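Local coordinates for tail spike protein (Acinetobacter phage vB_AbaP_AS12, PDB 6EU4) that forms the trimeric tailspike of a phage of Acinetobacter baumannii and probably recognises and degrades the host's capsular polysaccharide, at residues V131-N136 against A175-I180. Residues are numbered along the deposited sequence; the frame is centred on the assembly and turned at random.
Sequences VYYNSN and AIMVAI
Tyr133 leans its ring across the neighbouring strand, over Ala179 and against Met177, and so dominates the side-chain packing between 131-136 and 175-180. Its CG takes the crowded place between backbone N and carbonyl carbon (chi1 60°), which carries the ring over its parallel partner. One ring face receives Ala179 CA in a CH-pi contact, 4.1 Å from the Tyr133 centroid, and Ala179 CB lies 3.5 Å from Tyr133 CZ; a methyl is small enough to fit beneath the phenol. Met177, a selenomethionine, extends at about a right angle to this side chain, its CE 3.8 Å from Tyr133 CD1 and its SE obliquely placed in a Met-aromatic contact. Its unbranched chain is slim enough to cross beside the ring, while the phenol oxygen is satisfied by a hydrogen bond with Tyr221 OH.

On the opposite face Tyr132, with CG in the same crowded position, swings its ring away from the partner strand, leaving CB 3.7 Å from Ile180 CD1, whose long branch reaches across obliquely. A ring with a polar end suits this partly exposed place, while its CB packs on apolar Ile180.

Parallel backbone bonding sets this register: Val131 N to Ile176 O, Val178 N to Val131 O, Tyr133 N to Val178 O, and Ile180 N to Tyr133 O (2.9 Å, 169°). Beyond the strand, Asn134 continues the pairing because its amide can supply an N-H from a side chain: ND2 meets Ile180 O at 2.9 Å in a nearly straight bond, the oxygen in the amide plane but the donor above the carbonyl plane.

The pairing joins successive coils of the parallel beta-helix, and strand 211-212 continues the stacking beyond 175-179. Val131 and Met177 face the interior, against Phe149 of strand 148-151 and Leu113 of helix 106-113, with strand 196-200 also packing on Met177.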
loop_
_atom_site.group_PDB
_atom_site.type_symbol
_atom_site.label_atom_id
_atom_site.label_comp_id
_atom_site.label_asym_id
_atom_site.label_seq_id
_atom_site.Cartn_x
_atom_site.Cartn_y
_atom_site.Cartn_z
ATOM N N VAL A 131 -6.941 34.606 -11.335
ATOM C CA VAL A 131 -5.645 34.659 -12.002
ATOM C C VAL A 131 -5.359 33.272 -12.545
ATOM O O VAL A 131 -5.742 32.271 -11.931
ATOM C CB VAL A 131 -4.518 35.145 -11.070
ATOM C CG1 VAL A 131 -4.811 36.599 -10.634
ATOM C CG2 VAL A 131 -4.350 34.243 -9.839
ATOM N N TYR A 132 -4.746 33.219 -13.719
ATOM C CA TYR A 132 -4.516 31.950 -14.382
ATOM C C TYR A 132 -3.027 31.691 -14.567
ATOM O O TYR A 132 -2.193 32.602 -14.564
ATOM C CB TYR A 132 -5.249 31.902 -15.735
ATOM C CG TYR A 132 -4.691 32.829 -16.795
ATOM C CD1 TYR A 132 -3.613 32.448 -17.590
ATOM C CD2 TYR A 132 -5.240 34.088 -16.993
ATOM C CE1 TYR A 132 -3.101 33.310 -18.557
ATOM C CE2 TYR A 132 -4.734 34.944 -17.956
ATOM C CZ TYR A 132 -3.672 34.539 -18.731
ATOM O OH TYR A 132 -3.157 35.383 -19.675
ATOM N N TYR A 133 -2.705 30.412 -14.707
ATOM C CA TYR A 133 -1.374 29.992 -15.081
ATOM C C TYR A 133 -1.498 28.986 -16.214
ATOM O O TYR A 133 -2.543 28.354 -16.384
ATOM C CB TYR A 133 -0.629 29.398 -13.878
ATOM C CG TYR A 133 -1.283 28.170 -13.248
ATOM C CD1 TYR A 133 -2.350 28.291 -12.365
ATOM C CD2 TYR A 133 -0.803 26.886 -13.512
ATOM C CE1 TYR A 133 -2.934 27.172 -11.789
ATOM C CE2 TYR A 133 -1.393 25.761 -12.931
ATOM C CZ TYR A 133 -2.455 25.910 -12.078
ATOM O OH TYR A 133 -3.038 24.801 -11.496
ATOM N N ASN A 134 -0.414 28.841 -16.993
ATOM C CA ASN A 134 -0.417 27.957 -18.146
ATOM C C ASN A 134 0.452 26.761 -17.847
ATOM O O ASN A 134 -0.002 25.818 -17.170
ATOM C CB ASN A 134 0.033 28.711 -19.411
ATOM C CG ASN A 134 -0.824 29.927 -19.722
ATOM O OD1 ASN A 134 -0.296 31.023 -19.935
ATOM N ND2 ASN A 134 -2.142 29.742 -19.780
ATOM N N SER A 135 1.686 26.703 -18.341
ATOM C CA SER A 135 2.537 25.532 -18.199
ATOM C C SER A 135 3.937 25.967 -17.798
ATOM O O SER A 135 4.320 27.129 -17.950
ATOM C CB SER A 135 2.561 24.733 -19.510
ATOM O OG SER A 135 1.284 24.146 -19.710
ATOM N N ASN A 136 4.712 25.008 -17.290
ATOM C CA ASN A 136 6.089 25.268 -16.874
ATOM C C ASN A 136 6.157 26.425 -15.888
ATOM O O ASN A 136 7.036 27.284 -15.965
ATOM C CB ASN A 136 6.979 25.537 -18.083
ATOM C CG ASN A 136 8.385 24.990 -17.910
ATOM O OD1 ASN A 136 8.729 23.929 -18.437
ATOM N ND2 ASN A 136 9.207 25.723 -17.175
ATOM N N ALA A 175 -13.700 31.522 -9.902
ATOM C CA ALA A 175 -12.635 30.762 -9.272
ATOM C C ALA A 175 -11.566 31.737 -8.802
ATOM O O ALA A 175 -11.555 32.902 -9.205
ATOM C CB ALA A 175 -12.024 29.747 -10.235
ATOM N N ILE A 176 -10.685 31.273 -7.918
ATOM C CA ILE A 176 -9.572 32.106 -7.460
ATOM C C ILE A 176 -8.390 31.985 -8.397
ATOM O O ILE A 176 -7.806 32.990 -8.821
ATOM C CB ILE A 176 -9.169 31.745 -6.013
ATOM C CG1 ILE A 176 -10.391 31.819 -5.098
ATOM C CG2 ILE A 176 -8.078 32.684 -5.528
ATOM C CD1 ILE A 176 -10.126 31.304 -3.698
HETATM N N MSE A 177 -8.043 30.750 -8.729
HETATM C CA MSE A 177 -6.958 30.448 -9.650
HETATM C C MSE A 177 -7.452 29.438 -10.696
HETATM O O MSE A 177 -8.254 28.551 -10.384
HETATM C CB MSE A 177 -5.737 29.909 -8.868
HETATM C CG MSE A 177 -4.458 29.942 -9.596
HETATM SE SE MSE A 177 -3.014 29.486 -8.316
HETATM C CE MSE A 177 -1.640 30.380 -9.272
ATOM N N VAL A 178 -6.997 29.599 -11.939
ATOM C CA VAL A 178 -7.447 28.788 -13.066
ATOM C C VAL A 178 -6.227 28.294 -13.833
ATOM O O VAL A 178 -5.346 29.090 -14.173
ATOM C CB VAL A 178 -8.360 29.592 -14.014
ATOM C CG1 VAL A 178 -8.866 28.724 -15.177
ATOM C CG2 VAL A 178 -9.524 30.206 -13.236
ATOM N N ALA A 179 -6.186 26.994 -14.118
ATOM C CA ALA A 179 -5.162 26.408 -14.977
ATOM C C ALA A 179 -5.693 26.367 -16.406
ATOM O O ALA A 179 -6.774 25.823 -16.647
ATOM C CB ALA A 179 -4.809 24.991 -14.518
ATOM N N ILE A 180 -4.940 26.939 -17.340
ATOM C CA ILE A 180 -5.344 27.031 -18.745
ATOM C C ILE A 180 -4.211 26.530 -19.643
ATOM O O ILE A 180 -3.078 27.023 -19.531
ATOM C CB ILE A 180 -5.718 28.479 -19.122
ATOM C CG1 ILE A 180 -6.786 29.026 -18.180
ATOM C CG2 ILE A 180 -6.136 28.564 -20.595
ATOM C CD1 ILE A 180 -7.281 30.476 -18.498
#